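Local coordinates for phenylalanyl-tRNA synthetase beta chain (PDB 2CXI), which joins phenylalanine to tRNA(Phe) at the expense of ATP as part of an alpha2beta2 enzyme, this chain being the N-terminal fragment of its beta subunit, at residues 91-96 against 104-109; 131-134 against 139-142; 178-183 against 210-215; 250-255 against 276-281; 304-309 against 340-345. All coordinates share one frame; numbering follows the deposited sequence.

Interactions 1 to 4 gather on or beside the large mixed sheet, while interaction 5 stands apart in the B5 region. Interactions 1 and 4, centres about 17 Å apart, touch at A107 of interaction 1, whose CB lies 3.5 Å from V251 CG1 and 3.6 Å from P276 CD. Interaction 2 touches interaction 3 through A141 and P214, and interaction 4 through I142 and M250. Interactions 3 and 5 lie on opposite sides of the chain's centre, about 45 Å between centres. E340 and D341 of interaction 5 belong to a predicted magnesium site shared with the alpha subunit; F133 of interaction 2 comes within about 8 Å of D331, another predicted ligand, side chain to side chain.

Interaction 1 (91-96 against 104-109); sequences VYVDEK and GVYAIV
V91 and V93 of strand 91-93 face Y106 and G104 of strand 104-109, the two short segments running antiparallel at 172° with their axes 8.3 Å apart at closest, too far for direct backbone pairing, and no hydrogen bond joins them. What meets instead is side chain on ring. V91 sends CG1 over one face of the Y106 ring, off-centre toward the rim, in a CH-pi contact 3.6 Å from CG1 to the ring centroid. V91 CG1 is equally near Y106 CE2 and Y106 CZ, 3.5 Å from each, while its other methyl, CG2, rests 3.9 Å from Y106 CG. With CG1 anti to the backbone N (chi1 -180°), V91 presents both methyls to the ring, and the two side chains cross at about a right angle. Both strands belong to the large mixed sheet and both pair with strand 260-267, which runs parallel to strand 84-93 and antiparallel to strand 103-110; V91 and V93 each hydrogen-bond to the backbone of V267. The second valine works at the ring's edge: V93 CG2 lies near the ring plane, 4.1 Å from Y106 OH. An alanine in place of Y106 would lack the ring and would probably leave V91 CG1 facing a gap and V93 CG2 without its contact at the ring edge. G104 has no side chain beside the phenol; a beta carbon there would clash with Y106 OH. V93 CG2 approaches G104 O at 4.1 Å, and that carbonyl accepts a hydrogen bond from Y268 OH.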
# COMPACT_ATOMS: atom_id res chain seq x y z
N VAL A 91 2.21 7.39 12.13
CA VAL A 91 1.30 7.14 13.25
C VAL A 91 0.07 8.05 13.09
O VAL A 91 0.22 9.22 12.85
CB VAL A 91 1.97 7.42 14.64
CG1 VAL A 91 0.99 7.14 15.82
CG2 VAL A 91 3.26 6.63 14.74
N TYR A 92 -1.12 7.48 13.24
CA TYR A 92 -2.36 8.26 13.17
C TYR A 92 -2.88 8.55 14.56
O TYR A 92 -3.02 7.63 15.37
CB TYR A 92 -3.41 7.49 12.38
CG TYR A 92 -2.95 7.24 10.97
CD1 TYR A 92 -3.12 8.24 9.98
CD2 TYR A 92 -2.31 6.03 10.60
CE1 TYR A 92 -2.69 8.02 8.67
CE2 TYR A 92 -1.89 5.81 9.28
CZ TYR A 92 -2.11 6.81 8.32
OH TYR A 92 -1.67 6.64 7.02
N VAL A 93 -3.13 9.83 14.83
CA VAL A 93 -3.79 10.25 16.08
C VAL A 93 -5.28 10.60 15.89
O VAL A 93 -5.62 11.56 15.18
CB VAL A 93 -3.02 11.42 16.77
CG1 VAL A 93 -3.71 11.83 18.09
CG2 VAL A 93 -1.59 10.99 17.00
N ASP A 94 -6.13 9.79 16.52
CA ASP A 94 -7.59 9.91 16.45
C ASP A 94 -8.13 11.23 17.01
O ASP A 94 -7.86 11.59 18.18
CB ASP A 94 -8.18 8.75 17.24
CG ASP A 94 -9.64 8.54 16.97
OD1 ASP A 94 -10.31 9.35 16.28
OD2 ASP A 94 -10.20 7.55 17.44
N GLU A 95 -8.89 11.96 16.20
CA GLU A 95 -9.50 13.21 16.66
C GLU A 95 -10.46 12.97 17.79
O GLU A 95 -10.71 13.86 18.61
CB GLU A 95 -10.21 13.97 15.53
CG GLU A 95 -11.41 13.27 14.92
CD GLU A 95 -12.09 14.14 13.85
OE1 GLU A 95 -11.82 15.37 13.80
OE2 GLU A 95 -12.89 13.57 13.06
N LYS A 96 -10.98 11.76 17.89
CA LYS A 96 -11.93 11.40 18.94
C LYS A 96 -11.25 11.36 20.31
O LYS A 96 -11.94 11.29 21.35
CB LYS A 96 -12.59 10.07 18.67
CG LYS A 96 -13.46 10.06 17.40
CD LYS A 96 -14.47 8.90 17.51
CE LYS A 96 -14.95 8.44 16.12
NZ LYS A 96 -14.51 9.39 15.03
N GLY A 104 -0.28 12.78 20.88
CA GLY A 104 0.75 11.72 20.83
C GLY A 104 1.85 12.23 19.89
O GLY A 104 1.58 12.85 18.82
N VAL A 105 3.10 12.03 20.29
CA VAL A 105 4.26 12.27 19.43
C VAL A 105 5.13 11.03 19.58
O VAL A 105 5.06 10.31 20.61
CB VAL A 105 5.05 13.57 19.81
CG1 VAL A 105 4.16 14.84 19.52
CG2 VAL A 105 5.47 13.53 21.33
N TYR A 106 5.97 10.80 18.58
CA TYR A 106 6.61 9.49 18.38
C TYR A 106 8.03 9.64 17.83
O TYR A 106 8.35 10.58 17.10
CB TYR A 106 5.76 8.62 17.42
CG TYR A 106 4.33 8.54 17.93
CD1 TYR A 106 3.94 7.54 18.83
CD2 TYR A 106 3.40 9.52 17.59
CE1 TYR A 106 2.66 7.51 19.36
CE2 TYR A 106 2.12 9.51 18.11
CZ TYR A 106 1.77 8.51 19.00
OH TYR A 106 0.52 8.54 19.53
N ALA A 107 8.85 8.64 18.12
CA ALA A 107 10.17 8.54 17.52
C ALA A 107 10.60 7.08 17.44
O ALA A 107 10.11 6.21 18.17
CB ALA A 107 11.19 9.41 18.31
N ILE A 108 11.53 6.85 16.53
CA ILE A 108 12.24 5.59 16.48
C ILE A 108 13.71 5.89 16.74
O ILE A 108 14.26 6.83 16.19
CB ILE A 108 12.03 4.89 15.11
CG1 ILE A 108 10.57 4.51 14.95
CG2 ILE A 108 12.98 3.64 14.94
CD1 ILE A 108 10.14 4.29 13.47
N VAL A 109 14.33 5.08 17.56
CA VAL A 109 15.79 5.17 17.75
C VAL A 109 16.42 3.81 17.37
O VAL A 109 16.08 2.78 17.98
CB VAL A 109 16.16 5.56 19.18
CG1 VAL A 109 17.69 5.74 19.34
CG2 VAL A 109 15.48 6.85 19.59

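Interaction 2 (131-134 against 139-142); sequences LTFG and EVAI
The F133 ring meets V140 CG2 obliquely, nearest to CD2 and CE2: the methyl is 3.9 Å from F133 CD2 and 4.0 Å from F133 CE2. K242 adds a cation-pi interaction with the same ring. Here helix 116-133 of the B3/4 domain ends and the chain turns through a short loop into strand 140-146, an alpha-to-beta connection at the margin of the large sheet. F133 has CG anti to its backbone N (chi1 -173°), which carries the ring toward the strand, and V140 turns CG2 to it. The backbone closes the loop through G134, whose carbonyl receives two N-H groups. E139 N donates to G134 O at 2.7 Å, arriving above the carbonyl plane, and V140 N adds a weak bond to the same oxygen at 3.3 Å. The glycine suits this close approach, because a beta carbon on G134 would fall 2.5 Å from V140 O, a clash; V140 CB already lies 3.6 Å from G134 CA. The extended E139 side chain brings its carboxylate near the F133 carbonyl, with E139 OE2 4.0 Å from F133 O. These two acceptors do not bond each other; their common partner is K242 of helix 240-255, whose NZ hydrogen-bonds to F133 O and makes a long, weak ion pair with E139 OE2.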
# COMPACT_ATOMS: atom_id res chain seq x y z
N LEU A 131 6.53 11.27 36.40
CA LEU A 131 6.12 11.64 37.77
C LEU A 131 6.08 13.14 38.00
O LEU A 131 5.05 13.66 38.45
CB LEU A 131 7.05 11.00 38.81
CG LEU A 131 6.98 11.43 40.29
CD1 LEU A 131 5.67 11.11 40.97
CD2 LEU A 131 8.15 10.70 41.00
N THR A 132 7.21 13.79 37.70
CA THR A 132 7.49 15.19 38.03
C THR A 132 7.04 16.15 36.94
O THR A 132 6.15 16.98 37.12
CB THR A 132 9.03 15.36 38.18
OG1 THR A 132 9.53 14.41 39.13
CG2 THR A 132 9.35 16.68 38.79
N PHE A 133 7.71 16.06 35.80
CA PHE A 133 7.39 16.90 34.65
C PHE A 133 5.97 16.60 34.16
O PHE A 133 5.22 17.50 33.80
CB PHE A 133 8.43 16.64 33.55
CG PHE A 133 8.34 17.56 32.36
CD1 PHE A 133 8.76 18.87 32.44
CD2 PHE A 133 7.85 17.07 31.13
CE1 PHE A 133 8.71 19.71 31.31
CE2 PHE A 133 7.76 17.90 30.00
CZ PHE A 133 8.22 19.21 30.08
N GLY A 134 5.59 15.32 34.19
CA GLY A 134 4.30 14.92 33.62
C GLY A 134 3.12 14.84 34.59
O GLY A 134 2.06 14.30 34.25
N GLU A 139 0.02 14.75 32.50
CA GLU A 139 0.52 15.69 31.50
C GLU A 139 1.47 15.05 30.49
O GLU A 139 1.52 15.49 29.35
CB GLU A 139 1.17 16.93 32.17
CG GLU A 139 0.12 17.77 32.87
CD GLU A 139 0.68 18.93 33.68
OE1 GLU A 139 -0.00 19.34 34.67
OE2 GLU A 139 1.78 19.49 33.33
N VAL A 140 2.23 14.04 30.93
CA VAL A 140 3.20 13.33 30.07
C VAL A 140 3.29 11.89 30.52
O VAL A 140 3.61 11.62 31.71
CB VAL A 140 4.65 13.95 30.14
CG1 VAL A 140 5.63 13.09 29.29
CG2 VAL A 140 4.67 15.36 29.64
N ALA A 141 2.98 10.97 29.60
CA ALA A 141 3.18 9.53 29.84
C ALA A 141 4.03 9.00 28.68
O ALA A 141 3.81 9.39 27.53
CB ALA A 141 1.81 8.79 29.91
N ILE A 142 5.03 8.18 28.99
CA ILE A 142 5.98 7.72 27.98
C ILE A 142 5.88 6.23 27.88
O ILE A 142 5.99 5.51 28.89
CB ILE A 142 7.46 8.13 28.33
CG1 ILE A 142 7.55 9.66 28.39
CG2 ILE A 142 8.51 7.50 27.32
CD1 ILE A 142 8.79 10.18 29.24

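Interaction 3 (178-183 against 210-215); sequences EILEKH and LSMPPI
I179 and M212, a selenomethionine, reach toward each other tip to tip, the CE methyl of M212 ending 3.7 Å from I179 CG2. L180 comes to the same methyl from a different direction: its chain crosses that of M212 at a slant, and L180 CD2 lies 3.8 Å from M212 CE. M212 leaves its strand with CG anti to the backbone N (chi1 170°) and runs straight as far as SE, where the chain turns (chi3 53°) and brings CE between the two helix residues. L180 then crosses I215 at about a right angle, setting its CD2 4.0 Å from both I215 CG1 and I215 CG2. One leucine methyl thus meets two residues of the opposing segment. The contact packs helix 176-182 against the end of strand 209-212, within the B3/4 domain. That strand carries a classic beta bulge, L210 and S211 both facing L202, and after M212 the chain reverses through P213 and P214. The peptide before P214 is cis, and I215 N bonds back to M212 O at 2.7 Å, as in a type VI turn, which brings I215 round beside M212. R137 NH1 hydrogen-bonds to the carbonyls of P214 and I215. Y199 also packs on L180, and L201 on M212. At the helix's far end H183 ND1 caps the N terminus of the following helix through K185 N.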
# COMPACT_ATOMS: atom_id res chain seq x y z
N GLU A 178 -12.04 -4.07 32.54
CA GLU A 178 -11.48 -5.00 33.52
C GLU A 178 -10.06 -4.62 33.92
O GLU A 178 -9.67 -4.81 35.07
CB GLU A 178 -11.48 -6.43 33.00
CG GLU A 178 -12.88 -6.95 32.72
CD GLU A 178 -12.91 -8.37 32.17
OE1 GLU A 178 -12.10 -8.73 31.27
OE2 GLU A 178 -13.79 -9.13 32.63
N ILE A 179 -9.29 -4.11 32.96
CA ILE A 179 -7.92 -3.67 33.27
C ILE A 179 -7.94 -2.50 34.25
O ILE A 179 -7.20 -2.51 35.24
CB ILE A 179 -7.12 -3.33 31.98
CG1 ILE A 179 -7.02 -4.57 31.05
CG2 ILE A 179 -5.72 -2.82 32.35
CD1 ILE A 179 -6.38 -4.25 29.63
N LEU A 180 -8.78 -1.49 33.99
CA LEU A 180 -8.92 -0.34 34.92
C LEU A 180 -9.30 -0.80 36.33
O LEU A 180 -8.79 -0.28 37.32
CB LEU A 180 -9.92 0.68 34.41
CG LEU A 180 -9.53 1.42 33.13
CD1 LEU A 180 -10.34 2.68 33.02
CD2 LEU A 180 -8.04 1.78 33.13
N GLU A 181 -10.16 -1.81 36.39
CA GLU A 181 -10.64 -2.36 37.66
C GLU A 181 -9.60 -3.23 38.38
O GLU A 181 -9.34 -3.04 39.56
CB GLU A 181 -11.93 -3.16 37.38
CG GLU A 181 -12.71 -3.60 38.59
CD GLU A 181 -13.61 -4.80 38.29
OE1 GLU A 181 -13.92 -5.06 37.09
OE2 GLU A 181 -13.99 -5.51 39.26
N LYS A 182 -8.99 -4.17 37.67
CA LYS A 182 -8.14 -5.21 38.26
C LYS A 182 -6.63 -4.94 38.30
O LYS A 182 -5.95 -5.39 39.21
CB LYS A 182 -8.33 -6.53 37.50
CG LYS A 182 -9.74 -7.09 37.61
CD LYS A 182 -9.98 -7.61 39.04
CE LYS A 182 -11.31 -7.13 39.58
NZ LYS A 182 -12.43 -7.65 38.73
N HIS A 183 -6.10 -4.28 37.27
CA HIS A 183 -4.66 -4.05 37.21
C HIS A 183 -4.25 -2.98 38.23
O HIS A 183 -4.93 -1.97 38.39
CB HIS A 183 -4.23 -3.60 35.80
CG HIS A 183 -2.78 -3.82 35.55
ND1 HIS A 183 -1.80 -3.02 36.10
CD2 HIS A 183 -2.13 -4.77 34.84
CE1 HIS A 183 -0.61 -3.46 35.74
NE2 HIS A 183 -0.78 -4.53 34.98
N LEU A 210 -0.19 -2.28 21.63
CA LEU A 210 1.02 -1.86 22.33
C LEU A 210 0.75 -1.48 23.78
O LEU A 210 1.46 -1.96 24.67
CB LEU A 210 1.67 -0.67 21.58
CG LEU A 210 2.55 -1.02 20.40
CD1 LEU A 210 1.65 -1.47 19.20
CD2 LEU A 210 3.36 0.25 20.04
N SER A 211 -0.25 -0.63 24.02
CA SER A 211 -0.51 -0.11 25.35
C SER A 211 -1.87 0.57 25.40
O SER A 211 -2.50 0.82 24.35
CB SER A 211 0.60 0.91 25.71
OG SER A 211 0.43 2.11 24.93
N MSE A 212 -2.34 0.87 26.61
CA MSE A 212 -3.43 1.79 26.78
C MSE A 212 -2.92 3.03 27.53
O MSE A 212 -2.87 3.00 28.77
CB MSE A 212 -4.57 1.11 27.57
CG MSE A 212 -5.65 2.06 28.02
SE MSE A 212 -7.23 1.13 28.83
CE MSE A 212 -6.38 0.12 30.12
N PRO A 213 -2.48 4.10 26.82
CA PRO A 213 -2.03 5.31 27.55
C PRO A 213 -3.17 5.92 28.40
O PRO A 213 -4.34 5.87 27.98
CB PRO A 213 -1.61 6.26 26.43
CG PRO A 213 -1.25 5.34 25.26
CD PRO A 213 -2.31 4.23 25.37
N PRO A 214 -2.87 6.47 29.57
CA PRO A 214 -1.55 6.47 30.20
C PRO A 214 -1.46 5.42 31.31
O PRO A 214 -0.85 5.69 32.37
CB PRO A 214 -1.52 7.87 30.86
CG PRO A 214 -2.97 8.06 31.34
CD PRO A 214 -3.84 7.27 30.34
N ILE A 215 -2.04 4.25 31.07
CA ILE A 215 -2.30 3.24 32.11
C ILE A 215 -1.25 2.13 32.17
O ILE A 215 -0.55 1.99 33.17
CB ILE A 215 -3.73 2.64 31.91
CG1 ILE A 215 -4.81 3.76 31.90
CG2 ILE A 215 -4.03 1.54 33.00
CD1 ILE A 215 -4.86 4.67 33.20

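Interaction 4 (250-255 against 276-281); sequences MVTALA and PDLTPK
V251 meets P276 and L278 with one methyl, CG2, which stands 4.2 Å from P276 CG and 4.2 Å from L278 CD1. With CG1 anti to the carbonyl carbon (chi1 -53°), CG2 is left between the backbone N and the carbonyl carbon, and the V251 side chain crosses P276 obliquely. T252 comes next and turns its methyl to the leucine: T252 CG2 is 4.1 Å from both L278 CD1 and L278 CD2, the two side chains sliding past each other in opposite directions. Its hydroxyl looks elsewhere, bonding back to N248 O within the same helix. Farther on, L254 packs on V109 and A255 on I261. Helix 240-255, on the sheet of the B3/4 domain, thereby rests on the connection that leaves strand 272-275 and leads to strand 281-286 of the B5 region; I261, which A255 touches, also meets P276 and L278. A cis peptide precedes P276. The connection is shaped further by an Asx turn: T279 N donates to D277 OD1 at 3.0 Å, on the anti side and 32° out of the carboxylate plane. The same oxygen takes T279 OG1 at 2.7 Å through its syn lone pair, so two bonds grip D277 OD1. Past this turn K281 opens the next strand, its NZ hydrogen-bonded to R329 O.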
# COMPACT_ATOMS: atom_id res chain seq x y z
N MSE A 250 14.03 11.96 25.83
CA MSE A 250 14.16 10.50 25.62
C MSE A 250 15.11 10.17 24.47
O MSE A 250 16.00 9.33 24.62
CB MSE A 250 12.81 9.82 25.34
CG MSE A 250 11.81 9.78 26.49
SE MSE A 250 12.51 8.78 28.12
CE MSE A 250 13.38 7.30 27.29
N VAL A 251 14.87 10.76 23.30
CA VAL A 251 15.69 10.41 22.13
C VAL A 251 17.14 10.92 22.20
O VAL A 251 18.03 10.26 21.68
CB VAL A 251 15.03 10.87 20.76
CG1 VAL A 251 13.59 10.35 20.64
CG2 VAL A 251 15.04 12.40 20.60
N THR A 252 17.37 12.09 22.80
CA THR A 252 18.74 12.55 22.96
C THR A 252 19.49 11.75 24.02
O THR A 252 20.69 11.54 23.88
CB THR A 252 18.86 14.08 23.20
OG1 THR A 252 18.13 14.46 24.38
CG2 THR A 252 18.19 14.89 22.02
N ALA A 253 18.79 11.26 25.04
CA ALA A 253 19.46 10.34 25.97
C ALA A 253 19.94 9.08 25.22
O ALA A 253 21.08 8.64 25.39
CB ALA A 253 18.53 9.99 27.13
N LEU A 254 19.08 8.52 24.37
CA LEU A 254 19.44 7.34 23.57
C LEU A 254 20.50 7.62 22.51
O LEU A 254 21.36 6.76 22.24
CB LEU A 254 18.16 6.68 22.97
CG LEU A 254 17.17 6.06 23.97
CD1 LEU A 254 15.92 5.48 23.27
CD2 LEU A 254 17.84 4.99 24.87
N ALA A 255 20.52 8.83 21.96
CA ALA A 255 21.63 9.23 21.08
C ALA A 255 23.00 9.16 21.79
O ALA A 255 24.03 8.83 21.17
CB ALA A 255 21.39 10.60 20.49
N PRO A 276 10.72 13.30 16.18
CA PRO A 276 10.98 14.52 16.96
C PRO A 276 11.48 15.65 16.09
O PRO A 276 12.03 15.43 14.99
CB PRO A 276 12.12 14.09 17.92
CG PRO A 276 12.93 13.06 17.07
CD PRO A 276 11.82 12.31 16.31
N ASP A 277 11.30 16.85 16.57
CA ASP A 277 11.91 18.02 15.94
C ASP A 277 13.00 18.53 16.85
O ASP A 277 12.71 19.11 17.89
CB ASP A 277 10.84 19.09 15.79
CG ASP A 277 11.36 20.38 15.14
OD1 ASP A 277 12.58 20.54 14.85
OD2 ASP A 277 10.57 21.31 14.91
N LEU A 278 14.26 18.32 16.45
CA LEU A 278 15.37 18.71 17.31
C LEU A 278 16.08 19.97 16.80
O LEU A 278 17.24 20.20 17.12
CB LEU A 278 16.34 17.55 17.43
CG LEU A 278 15.79 16.31 18.15
CD1 LEU A 278 16.90 15.28 18.16
CD2 LEU A 278 15.35 16.59 19.61
N THR A 279 15.37 20.78 16.00
CA THR A 279 15.89 22.09 15.60
C THR A 279 16.31 22.90 16.84
O THR A 279 15.50 23.08 17.76
CB THR A 279 14.76 22.86 14.90
OG1 THR A 279 14.38 22.16 13.72
CG2 THR A 279 15.23 24.24 14.40
N PRO A 280 17.55 23.39 16.88
CA PRO A 280 18.02 24.15 18.05
C PRO A 280 17.07 25.29 18.35
O PRO A 280 16.45 25.84 17.44
CB PRO A 280 19.43 24.61 17.65
CG PRO A 280 19.84 23.62 16.59
CD PRO A 280 18.60 23.27 15.85
N LYS A 281 16.88 25.58 19.63
CA LYS A 281 16.10 26.75 20.00
C LYS A 281 16.98 28.01 20.07
O LYS A 281 18.22 27.93 20.14
CB LYS A 281 15.35 26.52 21.28
CG LYS A 281 14.32 25.38 21.16
CD LYS A 281 13.86 24.98 22.55
CE LYS A 281 12.73 23.97 22.51
NZ LYS A 281 12.00 24.03 23.82

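Interaction 5 (304-309 against 340-345); sequences KELLEK and EDVLIA
L306 and A345 make the closest part of this contact, where two helices cross at 90° with axes 8.6 Å apart and the small alanine lets the backbones draw in. The A345 methyl lies 3.4 Å from L306 O and 3.9 Å from L306 CB. V342, one turn earlier on its helix, works between two leucines: CG1, anti to the backbone N (chi1 174°), sits 3.9 Å from L306 CD1, and the other methyl, V342 CG2, is 3.5 Å from L307 CD2. L306 and V342 cross at about a right angle, L307 and V342 more obliquely. The second methyl of L306, CD2, leans on the backbone instead, 3.7 Å from A345 O. With an alanine at L306 both delta methyls are gone, which would probably leave V342 CG1 without its neighbour and A345 O without the methyl that leans on it. I290 and V314 close the apolar side, packing on V342 and L307 respectively. At the K309 margin the contact is looser and bridged by one water. K309 lays its extended chain along the edge, and the water accepts from K309 NZ at 3.0 Å while donating to A345 O at 2.7 Å. E305 and L343 lie on outward faces of the two helices. On the same helix as A345, D341 OD2 takes a salt bridge from R329 and a hydrogen bond from Y312. Two crossed helices packed in this way suit the B5 domain, a member of the helix-turn-helix clan, and the second of them, helix 335-346, carries E340 and D341, predicted magnesium ligands shared with the alpha subunit.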
# COMPACT_ATOMS: atom_id res chain seq x y z
N LYS A 304 31.50 34.10 25.80
CA LYS A 304 31.25 33.08 24.77
C LYS A 304 31.72 31.67 25.20
O LYS A 304 31.00 30.69 25.04
CB LYS A 304 31.87 33.48 23.42
CG LYS A 304 31.76 32.39 22.35
CD LYS A 304 31.89 32.97 20.95
CE LYS A 304 32.27 31.87 19.98
NZ LYS A 304 31.93 32.25 18.63
N GLU A 305 32.93 31.59 25.75
CA GLU A 305 33.53 30.34 26.17
C GLU A 305 32.74 29.69 27.30
O GLU A 305 32.63 28.48 27.35
CB GLU A 305 34.95 30.57 26.68
CG GLU A 305 35.97 30.98 25.62
CD GLU A 305 37.35 31.05 26.21
OE1 GLU A 305 37.96 32.16 26.27
OE2 GLU A 305 37.82 29.97 26.67
N LEU A 306 32.25 30.49 28.23
CA LEU A 306 31.43 29.94 29.33
C LEU A 306 30.10 29.37 28.80
O LEU A 306 29.70 28.27 29.19
CB LEU A 306 31.18 31.00 30.39
CG LEU A 306 32.39 31.44 31.24
CD1 LEU A 306 31.95 32.51 32.19
CD2 LEU A 306 33.07 30.28 32.02
N LEU A 307 29.43 30.12 27.92
CA LEU A 307 28.17 29.64 27.34
C LEU A 307 28.34 28.40 26.44
O LEU A 307 27.46 27.55 26.39
CB LEU A 307 27.50 30.76 26.55
CG LEU A 307 26.95 31.91 27.39
CD1 LEU A 307 26.54 33.02 26.43
CD2 LEU A 307 25.76 31.49 28.25
N GLU A 308 29.49 28.29 25.76
CA GLU A 308 29.79 27.05 25.03
C GLU A 308 29.93 25.80 25.93
O GLU A 308 29.55 24.73 25.51
CB GLU A 308 30.99 27.22 24.08
CG GLU A 308 30.69 28.19 22.95
CD GLU A 308 31.88 28.42 22.03
OE1 GLU A 308 33.03 28.34 22.50
OE2 GLU A 308 31.66 28.71 20.83
N LYS A 309 30.47 25.96 27.15
CA LYS A 309 30.47 24.88 28.15
C LYS A 309 29.08 24.51 28.64
O LYS A 309 28.92 23.47 29.23
CB LYS A 309 31.32 25.26 29.38
CG LYS A 309 32.81 25.32 29.15
CD LYS A 309 33.54 25.89 30.37
CE LYS A 309 35.03 26.11 30.04
NZ LYS A 309 35.82 26.38 31.28
N GLU A 340 22.18 33.10 34.60
CA GLU A 340 22.36 31.97 35.52
C GLU A 340 23.34 30.94 34.97
O GLU A 340 24.20 30.44 35.69
CB GLU A 340 21.01 31.29 35.83
CG GLU A 340 20.99 30.44 37.09
CD GLU A 340 21.18 31.28 38.36
OE1 GLU A 340 20.89 32.50 38.34
OE2 GLU A 340 21.60 30.73 39.39
N ASP A 341 23.23 30.62 33.69
CA ASP A 341 24.12 29.59 33.11
C ASP A 341 25.57 30.08 33.06
O ASP A 341 26.50 29.30 33.23
CB ASP A 341 23.65 29.18 31.70
CG ASP A 341 22.45 28.24 31.72
OD1 ASP A 341 22.13 27.70 32.80
OD2 ASP A 341 21.80 27.97 30.69
N VAL A 342 25.76 31.36 32.77
CA VAL A 342 27.12 31.98 32.86
C VAL A 342 27.73 31.84 34.27
O VAL A 342 28.92 31.48 34.42
CB VAL A 342 27.10 33.47 32.40
CG1 VAL A 342 28.49 34.16 32.61
CG2 VAL A 342 26.74 33.57 30.91
N LEU A 343 26.90 32.11 35.29
CA LEU A 343 27.35 32.03 36.68
C LEU A 343 27.69 30.59 37.02
O LEU A 343 28.70 30.34 37.64
CB LEU A 343 26.29 32.58 37.66
CG LEU A 343 25.98 34.07 37.57
CD1 LEU A 343 24.81 34.47 38.50
CD2 LEU A 343 27.22 34.95 37.86
N ILE A 344 26.86 29.65 36.57
CA ILE A 344 27.13 28.24 36.78
C ILE A 344 28.45 27.81 36.15
O ILE A 344 29.28 27.18 36.82
CB ILE A 344 25.96 27.36 36.23
CG1 ILE A 344 24.66 27.60 37.01
CG2 ILE A 344 26.39 25.90 36.23
CD1 ILE A 344 23.44 26.88 36.37
N ALA A 345 28.63 28.14 34.87
CA ALA A 345 29.83 27.77 34.09
C ALA A 345 31.11 28.38 34.64
O ALA A 345 32.19 27.77 34.55
CB ALA A 345 29.68 28.15 32.63
O HOH W 1 34.75 27.75 33.75